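Local coordinates for glycerol dehydratase (Clostridium butyricum, PDB 1R9D), which probably catalyses the dehydration of glycerol to 3-hydroxypropionaldehyde without coenzyme B12, as a member of the glycyl radical enzyme family, at residues A414-G419 and E423-Y428; K441-H446 and S535-G540; C504-I509 and G633-G638. One frame throughout, in Å; residues are numbered along the deposited sequence.

Contact 1. Residues A414-G419 and E423-Y428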
loop_
_atom_site.group_PDB
_atom_site.type_symbol
_atom_site.label_atom_id
_atom_site.label_comp_id
_atom_site.label_asym_id
_atom_site.label_seq_id
_atom_site.Cartn_x
_atom_site.Cartn_y
_atom_site.Cartn_z
ATOM N N ALA A 414 12.803 8.912 -32.570
ATOM C CA ALA A 414 11.810 9.346 -31.594
ATOM C C ALA A 414 11.953 8.567 -30.282
ATOM O O ALA A 414 11.833 9.137 -29.195
ATOM C CB ALA A 414 10.402 9.168 -32.163
ATOM N N LEU A 415 12.210 7.267 -30.383
ATOM C CA LEU A 415 12.369 6.441 -29.188
ATOM C C LEU A 415 13.643 6.791 -28.420
ATOM O O LEU A 415 13.630 6.865 -27.188
ATOM C CB LEU A 415 12.380 4.952 -29.562
ATOM C CG LEU A 415 11.024 4.370 -29.974
ATOM C CD1 LEU A 415 11.187 2.908 -30.415
ATOM C CD2 LEU A 415 10.063 4.464 -28.798
ATOM N N VAL A 416 14.743 6.998 -29.137
ATOM C CA VAL A 416 15.998 7.344 -28.473
ATOM C C VAL A 416 15.818 8.675 -27.757
ATOM O O VAL A 416 16.382 8.903 -26.685
ATOM C CB VAL A 416 17.172 7.463 -29.473
ATOM C CG1 VAL A 416 18.431 7.898 -28.734
ATOM C CG2 VAL A 416 17.411 6.128 -30.161
ATOM N N SER A 417 15.022 9.551 -28.362
ATOM C CA SER A 417 14.743 10.859 -27.789
ATOM C C SER A 417 14.018 10.696 -26.450
ATOM O O SER A 417 14.161 11.521 -25.549
ATOM C CB SER A 417 13.880 11.674 -28.759
ATOM O OG SER A 417 13.556 12.942 -28.215
ATOM N N ARG A 418 13.247 9.617 -26.322
ATOM C CA ARG A 418 12.499 9.345 -25.099
ATOM C C ARG A 418 13.285 8.555 -24.044
ATOM O O ARG A 418 12.739 8.196 -23.001
ATOM C CB ARG A 418 11.203 8.598 -25.432
ATOM C CG ARG A 418 10.170 9.431 -26.183
ATOM C CD ARG A 418 9.511 10.475 -25.283
ATOM N NE ARG A 418 8.532 11.286 -26.011
ATOM C CZ ARG A 418 7.764 12.217 -25.454
ATOM N NH1 ARG A 418 7.854 12.468 -24.150
ATOM N NH2 ARG A 418 6.895 12.896 -26.203
ATOM N N GLY A 419 14.556 8.269 -24.311
ATOM C CA GLY A 419 15.347 7.552 -23.321
ATOM C C GLY A 419 15.840 6.149 -23.634
ATOM O O GLY A 419 16.647 5.602 -22.877
ATOM N N GLU A 423 20.353 0.638 -29.388
ATOM C CA GLU A 423 20.178 -0.798 -29.579
ATOM C C GLU A 423 18.729 -1.205 -29.300
ATOM O O GLU A 423 18.117 -1.931 -30.087
ATOM C CB GLU A 423 21.116 -1.579 -28.654
ATOM C CG GLU A 423 21.425 -2.987 -29.141
ATOM C CD GLU A 423 22.098 -3.861 -28.087
ATOM O OE1 GLU A 423 22.959 -3.348 -27.338
ATOM O OE2 GLU A 423 21.769 -5.070 -28.022
ATOM N N ASP A 424 18.182 -0.737 -28.180
ATOM C CA ASP A 424 16.804 -1.061 -27.816
ATOM C C ASP A 424 15.802 -0.453 -28.797
ATOM O O ASP A 424 14.836 -1.103 -29.183
ATOM C CB ASP A 424 16.487 -0.579 -26.393
ATOM C CG ASP A 424 17.042 -1.505 -25.317
ATOM O OD1 ASP A 424 17.393 -2.660 -25.637
ATOM O OD2 ASP A 424 17.110 -1.081 -24.142
ATOM N N ALA A 425 16.032 0.795 -29.201
ATOM C CA ALA A 425 15.130 1.460 -30.142
ATOM C C ALA A 425 15.067 0.708 -31.474
ATOM O O ALA A 425 14.003 0.605 -32.082
ATOM C CB ALA A 425 15.576 2.908 -30.378
ATOM N N ARG A 426 16.204 0.180 -31.919
ATOM C CA ARG A 426 16.264 -0.560 -33.174
ATOM C C ARG A 426 15.473 -1.863 -33.123
ATOM O O ARG A 426 15.086 -2.398 -34.160
ATOM C CB ARG A 426 17.718 -0.876 -33.545
ATOM C CG ARG A 426 18.461 0.294 -34.158
ATOM C CD ARG A 426 19.924 -0.034 -34.395
ATOM N NE ARG A 426 20.593 1.027 -35.148
ATOM C CZ ARG A 426 21.910 1.165 -35.226
ATOM N NH1 ARG A 426 22.701 0.310 -34.594
ATOM N NH2 ARG A 426 22.436 2.157 -35.937
ATOM N N ASP A 427 15.224 -2.362 -31.917
ATOM C CA ASP A 427 14.500 -3.620 -31.752
ATOM C C ASP A 427 13.031 -3.405 -31.374
ATOM O O ASP A 427 12.404 -4.269 -30.769
ATOM C CB ASP A 427 15.204 -4.464 -30.679
ATOM C CG ASP A 427 14.762 -5.916 -30.688
ATOM O OD1 ASP A 427 14.717 -6.520 -31.782
ATOM O OD2 ASP A 427 14.472 -6.455 -29.596
ATOM N N TYR A 428 12.474 -2.261 -31.752
ATOM C CA TYR A 428 11.093 -1.958 -31.410
ATOM C C TYR A 428 10.048 -2.814 -32.111
ATOM O O TYR A 428 10.278 -3.367 -33.185
ATOM C CB TYR A 428 10.786 -0.477 -31.690
ATOM C CG TYR A 428 10.430 -0.155 -33.130
ATOM C CD1 TYR A 428 9.110 -0.257 -33.588
ATOM C CD2 TYR A 428 11.410 0.246 -34.038
ATOM C CE1 TYR A 428 8.781 0.034 -34.908
ATOM C CE2 TYR A 428 11.089 0.537 -35.362
ATOM C CZ TYR A 428 9.774 0.431 -35.788
ATOM O OH TYR A 428 9.454 0.745 -37.089
#
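Leu415 and Val416, on the last turn of helix 408-417, pack on Ala425 and Tyr428 in a tight helix-loop-helix connection, whose second helix, 422-426, begins only a few residues later. The first helix stops in a Schellman motif: Gly419 has positive phi, and its N reaches back to Val416 O at 3.1 Å. Leu415 and Ala425 have their CA atoms 5.8 Å apart, a close approach that the small alanine side chain permits. Ala425 CB projects toward the first helix and is met by Leu415 CB at 3.9 Å and by Val416 CG2 at 3.7 Å, so one methyl serves two successive residues. With Val416 CG1 anti to the backbone N (chi1 177°), CG2 is the branch turned to the alanine. Leu415 reaches further along the second segment: its CD1 lies 3.6 Å from Tyr428 CB and also nears the carbonyl O of Ala425. The leucine and tyrosine side chains cross at about a right angle, the methyl touching the base of the tyrosine while the ring carries on past it. Tyr428 CG stands between its own N and carbonyl carbon (chi1 83°), a setting that sends the phenol away from Leu415 to hydrogen-bond Asp408 through OH. Arg379 makes a cation-pi contact with the same ring. Helix 408-417 follows strand 404-407 of a mixed sheet, consistent with the alpha/beta barrel of glycyl radical enzymes.

Contact 2. Residues K441-H446 and S535-G540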
loop_
_atom_site.group_PDB
_atom_site.type_symbol
_atom_site.label_atom_id
_atom_site.label_comp_id
_atom_site.label_asym_id
_atom_site.label_seq_id
_atom_site.Cartn_x
_atom_site.Cartn_y
_atom_site.Cartn_z
ATOM N N LYS A 441 10.896 -4.968 -21.933
ATOM C CA LYS A 441 11.561 -4.012 -21.051
ATOM C C LYS A 441 10.709 -2.791 -20.729
ATOM O O LYS A 441 11.177 -1.880 -20.047
ATOM C CB LYS A 441 12.856 -3.514 -21.695
ATOM C CG LYS A 441 13.894 -4.577 -21.998
ATOM C CD LYS A 441 15.200 -3.913 -22.420
ATOM C CE LYS A 441 16.314 -4.932 -22.614
ATOM N NZ LYS A 441 17.598 -4.271 -22.997
ATOM N N THR A 442 9.454 -2.794 -21.173
ATOM C CA THR A 442 8.587 -1.627 -21.007
ATOM C C THR A 442 7.200 -1.801 -20.381
ATOM O O THR A 442 6.539 -2.818 -20.575
ATOM C CB THR A 442 8.343 -0.979 -22.399
ATOM O OG1 THR A 442 9.580 -0.907 -23.120
ATOM C CG2 THR A 442 7.752 0.415 -22.264
ATOM N N GLU A 443 6.783 -0.786 -19.627
ATOM C CA GLU A 443 5.434 -0.699 -19.067
ATOM C C GLU A 443 5.038 0.661 -19.654
ATOM O O GLU A 443 5.302 1.708 -19.064
ATOM C CB GLU A 443 5.425 -0.642 -17.535
ATOM C CG GLU A 443 4.030 -0.350 -16.933
ATOM C CD GLU A 443 2.997 -1.457 -17.190
ATOM O OE1 GLU A 443 3.057 -2.105 -18.256
ATOM O OE2 GLU A 443 2.110 -1.671 -16.332
ATOM N N GLY A 444 4.421 0.638 -20.831
ATOM C CA GLY A 444 4.085 1.881 -21.512
ATOM C C GLY A 444 2.719 2.526 -21.373
ATOM O O GLY A 444 2.565 3.680 -21.777
ATOM N N TRP A 445 1.730 1.822 -20.825
ATOM C CA TRP A 445 0.395 2.415 -20.681
ATOM C C TRP A 445 0.051 3.153 -21.989
ATOM O O TRP A 445 -0.416 4.291 -21.977
ATOM C CB TRP A 445 0.398 3.390 -19.488
ATOM C CG TRP A 445 -0.065 2.758 -18.198
ATOM C CD1 TRP A 445 0.326 1.552 -17.683
ATOM C CD2 TRP A 445 -1.076 3.260 -17.320
ATOM N NE1 TRP A 445 -0.394 1.265 -16.543
ATOM C CE2 TRP A 445 -1.263 2.297 -16.300
ATOM C CE3 TRP A 445 -1.850 4.429 -17.298
ATOM C CZ2 TRP A 445 -2.196 2.466 -15.271
ATOM C CZ3 TRP A 445 -2.782 4.598 -16.271
ATOM C CH2 TRP A 445 -2.944 3.619 -15.274
ATOM N N HIS A 446 0.273 2.472 -23.110
ATOM C CA HIS A 446 0.078 3.038 -24.449
ATOM C C HIS A 446 -1.307 3.530 -24.906
ATOM O O HIS A 446 -1.432 4.094 -26.000
ATOM C CB HIS A 446 0.662 2.070 -25.478
ATOM C CG HIS A 446 2.134 1.828 -25.308
ATOM N ND1 HIS A 446 3.085 2.786 -25.595
ATOM C CD2 HIS A 446 2.815 0.743 -24.871
ATOM C CE1 HIS A 446 4.288 2.299 -25.346
ATOM N NE2 HIS A 446 4.153 1.061 -24.906
ATOM N N SER A 535 6.792 -5.328 -9.083
ATOM C CA SER A 535 5.914 -5.493 -10.238
ATOM C C SER A 535 5.975 -4.353 -11.251
ATOM O O SER A 535 6.531 -3.282 -10.990
ATOM C CB SER A 535 4.468 -5.633 -9.775
ATOM O OG SER A 535 4.020 -4.413 -9.210
ATOM N N LEU A 536 5.368 -4.602 -12.405
ATOM C CA LEU A 536 5.281 -3.630 -13.486
ATOM C C LEU A 536 4.505 -2.426 -12.950
ATOM O O LEU A 536 4.874 -1.278 -13.190
ATOM C CB LEU A 536 4.528 -4.255 -14.663
ATOM C CG LEU A 536 5.164 -4.526 -16.029
ATOM C CD1 LEU A 536 6.681 -4.487 -15.985
ATOM C CD2 LEU A 536 4.648 -5.872 -16.517
ATOM N N GLN A 537 3.434 -2.700 -12.209
ATOM C CA GLN A 537 2.608 -1.643 -11.640
ATOM C C GLN A 537 3.396 -0.771 -10.661
ATOM O O GLN A 537 3.072 0.400 -10.465
ATOM C CB GLN A 537 1.389 -2.240 -10.923
ATOM C CG GLN A 537 0.403 -2.977 -11.831
ATOM C CD GLN A 537 1.005 -4.206 -12.480
ATOM O OE1 GLN A 537 1.733 -4.961 -11.841
ATOM N NE2 GLN A 537 0.692 -4.422 -13.750
ATOM N N ASP A 538 4.432 -1.342 -10.052
ATOM C CA ASP A 538 5.252 -0.604 -9.093
ATOM C C ASP A 538 6.538 -0.020 -9.675
ATOM O O ASP A 538 7.439 0.372 -8.927
ATOM C CB ASP A 538 5.584 -1.495 -7.893
ATOM C CG ASP A 538 4.363 -1.797 -7.043
ATOM O OD1 ASP A 538 3.788 -0.841 -6.474
ATOM O OD2 ASP A 538 3.973 -2.983 -6.946
ATOM N N GLY A 539 6.628 0.028 -11.002
ATOM C CA GLY A 539 7.797 0.602 -11.655
ATOM C C GLY A 539 8.974 -0.310 -11.962
ATOM O O GLY A 539 10.073 0.173 -12.248
ATOM N N GLY A 540 8.763 -1.623 -11.913
ATOM C CA GLY A 540 9.851 -2.548 -12.196
ATOM C C GLY A 540 10.460 -2.512 -13.593
ATOM O O GLY A 540 11.631 -2.846 -13.766
#
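Glu443, on the short strand 442-443, lays its side chain along Leu536 and ends beside Gln537. Its CB points toward the other segment and comes to 4.2 Å from Leu536 CG, the first apolar touch. CG is anti to the backbone N (chi1 172°), which carries it outward until it lies 3.9 Å from the carbonyl O of Leu536. The chain then bends at chi2 (65°) and folds the carboxylate down over the leucine: CD is 3.9 Å from Leu536 CG. OE1 stays over that same CG, while OE2 reaches past it to Leu536 CB, also at 3.9 Å. OE2 further lies in the plane of the Trp445 ring, at its edge, and has Gln537 NE2 at 4.0 Å, too long for a direct bond. The carboxylate and amide planes stand 90° apart. Gln537 is held by its other end, where OE1 accepts a hydrogen bond from Leu519 N, and the Glu443 side chain also packs on Arg631. In the opposing segment Ser535 OG donates to Asp538 OD2 at 2.7 Å, arriving from above the carboxylate plane and bracing the start of a turn. Gly539 N binds Leu536 O at 3.1 Å and so closes that type I beta turn, from Leu536 to Gly539, placed just before strand 543-551, the strand with which 442-443 pairs in parallel.

Contact 3. Residues C504-I509 and G633-G638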
loop_
_atom_site.group_PDB
_atom_site.type_symbol
_atom_site.label_atom_id
_atom_site.label_comp_id
_atom_site.label_asym_id
_atom_site.label_seq_id
_atom_site.Cartn_x
_atom_site.Cartn_y
_atom_site.Cartn_z
ATOM N N CYS A 504 -3.856 13.688 -14.489
ATOM C CA CYS A 504 -4.001 13.440 -13.058
ATOM C C CYS A 504 -4.914 12.232 -12.848
ATOM O O CYS A 504 -4.637 11.381 -12.002
ATOM C CB CYS A 504 -4.583 14.669 -12.349
ATOM S SG CYS A 504 -3.450 16.086 -12.317
ATOM N N ALA A 505 -5.996 12.155 -13.625
ATOM C CA ALA A 505 -6.932 11.031 -13.526
ATOM C C ALA A 505 -6.201 9.727 -13.851
ATOM O O ALA A 505 -6.372 8.715 -13.159
ATOM C CB ALA A 505 -8.107 11.233 -14.489
ATOM N N ASP A 506 -5.392 9.751 -14.905
ATOM C CA ASP A 506 -4.614 8.581 -15.301
ATOM C C ASP A 506 -3.705 8.143 -14.154
ATOM O O ASP A 506 -3.602 6.951 -13.851
ATOM C CB ASP A 506 -3.748 8.901 -16.521
ATOM C CG ASP A 506 -4.420 8.532 -17.829
ATOM O OD1 ASP A 506 -3.992 9.057 -18.876
ATOM O OD2 ASP A 506 -5.357 7.702 -17.815
ATOM N N ASN A 507 -3.044 9.104 -13.517
ATOM C CA ASN A 507 -2.148 8.770 -12.420
ATOM C C ASN A 507 -2.868 8.131 -11.232
ATOM O O ASN A 507 -2.295 7.289 -10.542
ATOM C CB ASN A 507 -1.354 10.003 -11.970
ATOM C CG ASN A 507 -0.242 10.365 -12.949
ATOM O OD1 ASN A 507 0.221 9.520 -13.721
ATOM N ND2 ASN A 507 0.201 11.619 -12.912
ATOM N N CYS A 508 -4.120 8.520 -10.998
ATOM C CA CYS A 508 -4.894 7.944 -9.901
ATOM C C CYS A 508 -5.238 6.487 -10.211
ATOM O O CYS A 508 -5.243 5.637 -9.318
ATOM C CB CYS A 508 -6.176 8.750 -9.664
ATOM S SG CYS A 508 -5.898 10.399 -8.955
ATOM N N ILE A 509 -5.520 6.207 -11.480
ATOM C CA ILE A 509 -5.841 4.857 -11.926
ATOM C C ILE A 509 -4.571 4.007 -11.855
ATOM O O ILE A 509 -4.623 2.814 -11.543
ATOM C CB ILE A 509 -6.379 4.883 -13.374
ATOM C CG1 ILE A 509 -7.707 5.641 -13.403
ATOM C CG2 ILE A 509 -6.567 3.463 -13.913
ATOM C CD1 ILE A 509 -8.183 5.957 -14.815
ATOM N N GLY A 633 7.932 7.499 -14.904
ATOM C CA GLY A 633 8.046 7.689 -16.337
ATOM C C GLY A 633 7.362 8.949 -16.838
ATOM O O GLY A 633 6.573 9.565 -16.123
ATOM N N ASN A 634 7.665 9.327 -18.075
ATOM C CA ASN A 634 7.073 10.514 -18.679
ATOM C C ASN A 634 5.871 10.175 -19.541
ATOM O O ASN A 634 5.805 9.099 -20.135
ATOM C CB ASN A 634 8.097 11.227 -19.561
ATOM C CG ASN A 634 8.952 12.204 -18.791
ATOM O OD1 ASN A 634 8.513 13.307 -18.459
ATOM N ND2 ASN A 634 10.182 11.802 -18.491
ATOM N N PHE A 635 4.916 11.094 -19.594
ATOM C CA PHE A 635 3.750 10.922 -20.449
ATOM C C PHE A 635 4.246 11.262 -21.855
ATOM O O PHE A 635 5.159 12.079 -22.018
ATOM C CB PHE A 635 2.636 11.909 -20.075
ATOM C CG PHE A 635 1.713 11.419 -19.000
ATOM C CD1 PHE A 635 2.160 11.246 -17.692
ATOM C CD2 PHE A 635 0.381 11.152 -19.293
ATOM C CE1 PHE A 635 1.289 10.814 -16.691
ATOM C CE2 PHE A 635 -0.502 10.717 -18.299
ATOM C CZ PHE A 635 -0.050 10.547 -16.996
ATOM N N GLN A 636 3.671 10.619 -22.863
ATOM C CA GLN A 636 4.029 10.902 -24.248
ATOM C C GLN A 636 2.723 10.836 -25.026
ATOM O O GLN A 636 1.941 9.900 -24.863
ATOM C CB GLN A 636 5.048 9.891 -24.788
ATOM C CG GLN A 636 4.667 8.443 -24.610
ATOM C CD GLN A 636 5.668 7.494 -25.246
ATOM O OE1 GLN A 636 6.622 7.920 -25.908
ATOM N NE2 GLN A 636 5.449 6.197 -25.058
ATOM N N PRO A 637 2.469 11.837 -25.877
ATOM C CA PRO A 637 1.237 11.878 -26.667
ATOM C C PRO A 637 1.181 11.004 -27.911
ATOM O O PRO A 637 2.196 10.692 -28.522
ATOM C CB PRO A 637 1.113 13.357 -27.009
ATOM C CG PRO A 637 2.558 13.742 -27.236
ATOM C CD PRO A 637 3.262 13.071 -26.067
ATOM N N GLY A 638 -0.036 10.609 -28.267
ATOM C CA GLY A 638 -0.259 9.826 -29.465
ATOM C C GLY A 638 -1.408 10.509 -30.193
ATOM O O GLY A 638 -2.078 11.360 -29.606
#
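Asp506 OD1 is hydrogen-bonded to Ser448 OG and also lies 3.9 Å from Phe635 CE2, near the ring plane, so that one carboxylate oxygen serves a hydroxyl and an aromatic edge. The carboxylate and ring planes are only 27° apart, and Asp506 CB adds an apolar touch 4.1 Å from Phe635 CZ. Asn507, the next residue of the same helical turn, meets a neighbouring part of the rim. Its OD1 lies there in the ring plane, 3.4 Å from both CE1 and CZ of Phe635, with the amide turned 75° to the ring; the slightly positive aromatic hydrogens can face this carbonyl oxygen. The two side chains come from opposite directions. At the other end of the amide, ND2 gives a hydrogen bond to the carbonyl O of Thr628, which helps fix its rotation. The contact thus sets the long helix 484-516 against the short, weakly bonded strand at about 634-635, which runs parallel to strand 543-551 in a mixed sheet. Phe635 packs in addition on Val624 of helix 607-624, and Asn507 on Pro196 of the second subunit. The backbones stay well apart, with the nearest CA atoms, those of Asp506 and Phe635, separated by 10.1 Å; the ring spans the interval, its CG anti to the carbonyl carbon (chi1 -87°).

The three contacts form a connected set within the pyruvate formate lyase-like region. Contacts 2 and 3 are the closest pair, with centres about 12 Å apart, and both reach the sheet containing strand 543-551; Trp445 CZ3 lies 3.5 Å from Asp506 O. Contact 1 is tied to contact 2 by a salt bridge between Asp424 OD1 and Lys441 NZ at 3.1 Å, and to contact 3 by packing of Arg418 CZ on Gln636 CB at 3.6 Å. None reaches the bound glycerol: the side chains of Glu443 and Asp506 are each about 12 Å from a glycerol molecule, and that of Tyr428 about 14 Å.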